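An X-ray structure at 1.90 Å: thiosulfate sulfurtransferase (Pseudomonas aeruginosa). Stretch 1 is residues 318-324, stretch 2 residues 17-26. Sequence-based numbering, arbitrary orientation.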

# COMPACT_ATOMS: atom_id res chain seq x y z
N ALA A 318 2.05 8.03 -1.82
CA ALA A 318 1.79 9.46 -1.94
C ALA A 318 0.75 9.84 -0.90
O ALA A 318 -0.43 10.03 -1.21
CB ALA A 318 1.28 9.79 -3.34
N SER A 319 1.20 9.94 0.35
CA SER A 319 0.33 10.26 1.47
C SER A 319 0.02 11.74 1.60
O SER A 319 -0.91 12.13 2.31
CB SER A 319 0.96 9.73 2.76
OG SER A 319 1.19 8.33 2.65
N VAL A 320 0.79 12.58 0.91
CA VAL A 320 0.56 14.01 0.94
C VAL A 320 -0.38 14.34 -0.22
O VAL A 320 0.05 14.37 -1.38
CB VAL A 320 1.87 14.80 0.76
CG1 VAL A 320 1.58 16.29 0.66
CG2 VAL A 320 2.81 14.52 1.93
N ARG A 321 -1.65 14.56 0.09
CA ARG A 321 -2.63 14.89 -0.94
C ARG A 321 -2.26 16.28 -1.46
O ARG A 321 -2.06 17.21 -0.67
CB ARG A 321 -4.04 14.89 -0.34
CG ARG A 321 -5.16 15.08 -1.35
CD ARG A 321 -5.14 14.00 -2.44
NE ARG A 321 -6.34 14.08 -3.27
CZ ARG A 321 -6.48 13.50 -4.46
NH1 ARG A 321 -5.48 12.80 -4.98
NH2 ARG A 321 -7.62 13.63 -5.13
N GLY A 322 -2.17 16.41 -2.78
CA GLY A 322 -1.79 17.69 -3.35
C GLY A 322 -0.35 17.68 -3.82
O GLY A 322 0.11 18.62 -4.49
N ALA A 323 0.37 16.61 -3.48
CA ALA A 323 1.78 16.46 -3.87
C ALA A 323 1.92 16.22 -5.37
O ALA A 323 0.93 16.11 -6.09
CB ALA A 323 2.41 15.30 -3.11
N ARG A 324 3.17 16.12 -5.80
CA ARG A 324 3.55 15.94 -7.20
C ARG A 324 4.20 14.57 -7.40
O ARG A 324 5.02 14.16 -6.59
CB ARG A 324 4.56 17.05 -7.53
CG ARG A 324 4.51 17.61 -8.90
CD ARG A 324 4.98 19.07 -8.91
NE ARG A 324 6.26 19.31 -8.23
CZ ARG A 324 6.89 20.49 -8.27
NH1 ARG A 324 6.35 21.50 -8.94
NH2 ARG A 324 8.05 20.67 -7.65
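Stretch 2, residues 17-26: ALLARRELAL

A single antiparallel bridge, formed by one residue from each side, joins two segments almost three hundred residues apart, and a glycine lets them approach closely beside it. Leu24 N donates to Arg321 O over 3.1 Å, while the return bond, Arg321 N to Leu24 O at 3.0 Å, is bent and weak. Each carbonyl also receives a CA-H contact: Glu23 CA lies 3.3 Å from Arg321 O, and Val320 CA lies 3.3 Å from Leu24 O.

Stretch 2 reaches this pairing by leaving a helix at Arg21, whose phi is positive, and extending through Glu23 and Leu24 into a strand at Ala25. Stretch 1 meets it with a type II turn from Val320 to Ala323, closed by Ala323 N to Val320 O at 3.1 Å. Gly322, at phi 104°, brings its CA within 4.4 Å of Glu23 CA; a CB here would point toward stretch 2 and crowd Glu23 CA and Arg22 O.

Side chains pack around this backbone core. Val320 CG1 rests 3.8 Å from Glu23 CB, and Arg321 CG lies 3.8 Å from Leu18 CD2. Water extends the pairing where direct bonds stop: one molecule donates to Arg21 O (2.5 Å) and Gly322 O (2.8 Å), and another links Leu26 N to Ser319 O, each at 2.9 Å.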

# COMPACT_ATOMS: atom_id res chain seq x y z
N ALA A 17 -8.29 23.14 2.50
CA ALA A 17 -7.03 22.81 1.83
C ALA A 17 -7.25 21.81 0.68
O ALA A 17 -6.64 21.94 -0.39
CB ALA A 17 -6.01 22.27 2.84
N LEU A 18 -8.12 20.82 0.90
CA LEU A 18 -8.41 19.82 -0.12
C LEU A 18 -9.04 20.47 -1.35
O LEU A 18 -8.71 20.12 -2.49
CB LEU A 18 -9.34 18.74 0.43
CG LEU A 18 -8.75 17.80 1.49
CD1 LEU A 18 -9.85 16.91 2.06
CD2 LEU A 18 -7.64 16.95 0.87
N LEU A 19 -9.96 21.40 -1.13
CA LEU A 19 -10.64 22.08 -2.24
C LEU A 19 -9.67 22.98 -3.01
O LEU A 19 -9.77 23.11 -4.23
CB LEU A 19 -11.82 22.90 -1.72
CG LEU A 19 -13.01 22.09 -1.20
CD1 LEU A 19 -14.05 23.02 -0.60
CD2 LEU A 19 -13.60 21.28 -2.35
N ALA A 20 -8.75 23.61 -2.30
CA ALA A 20 -7.75 24.50 -2.91
C ALA A 20 -6.60 23.68 -3.47
O ALA A 20 -5.75 24.19 -4.21
CB ALA A 20 -7.23 25.49 -1.87
N ARG A 21 -6.57 22.40 -3.11
CA ARG A 21 -5.53 21.47 -3.53
C ARG A 21 -4.15 21.85 -3.02
O ARG A 21 -3.14 21.72 -3.72
CB ARG A 21 -5.55 21.34 -5.06
CG ARG A 21 -6.88 20.80 -5.52
CD ARG A 21 -7.04 20.76 -7.02
NE ARG A 21 -8.43 20.46 -7.36
CZ ARG A 21 -8.90 20.39 -8.60
NH1 ARG A 21 -8.09 20.60 -9.63
NH2 ARG A 21 -10.18 20.12 -8.81
N ARG A 22 -4.10 22.34 -1.78
CA ARG A 22 -2.84 22.70 -1.13
C ARG A 22 -2.33 21.42 -0.48
O ARG A 22 -3.11 20.63 0.06
CB ARG A 22 -3.06 23.77 -0.06
CG ARG A 22 -3.54 25.12 -0.58
CD ARG A 22 -3.45 26.19 0.52
NE ARG A 22 -4.40 25.98 1.61
CZ ARG A 22 -5.64 26.45 1.62
NH1 ARG A 22 -6.09 27.16 0.60
NH2 ARG A 22 -6.44 26.21 2.66
N GLU A 23 -1.01 21.21 -0.50
CA GLU A 23 -0.44 20.01 0.10
C GLU A 23 -0.78 19.86 1.57
O GLU A 23 -0.75 20.83 2.33
CB GLU A 23 1.08 20.00 -0.07
CG GLU A 23 1.54 19.93 -1.51
CD GLU A 23 3.02 19.60 -1.62
OE1 GLU A 23 3.68 19.48 -0.57
OE2 GLU A 23 3.51 19.47 -2.76
N LEU A 24 -1.11 18.63 1.96
CA LEU A 24 -1.43 18.32 3.34
C LEU A 24 -1.28 16.83 3.57
O LEU A 24 -1.38 16.02 2.64
CB LEU A 24 -2.87 18.75 3.67
CG LEU A 24 -4.03 18.03 2.98
CD1 LEU A 24 -4.36 16.73 3.71
CD2 LEU A 24 -5.25 18.93 2.97
N ALA A 25 -1.02 16.47 4.82
CA ALA A 25 -0.90 15.07 5.20
C ALA A 25 -1.81 14.87 6.41
O ALA A 25 -1.55 15.41 7.48
CB ALA A 25 0.55 14.74 5.56
N LEU A 26 -2.90 14.14 6.20
CA LEU A 26 -3.87 13.85 7.27
C LEU A 26 -3.55 12.41 7.68
O LEU A 26 -3.89 11.47 6.97
CB LEU A 26 -5.29 13.94 6.72
CG LEU A 26 -6.44 13.60 7.68
CD1 LEU A 26 -6.39 14.52 8.89
CD2 LEU A 26 -7.76 13.75 6.95
O HOH W 1 -1.02 21.18 -4.97
O HOH W 2 -4.79 18.62 -1.01
O HOH W 3 -3.37 12.90 3.63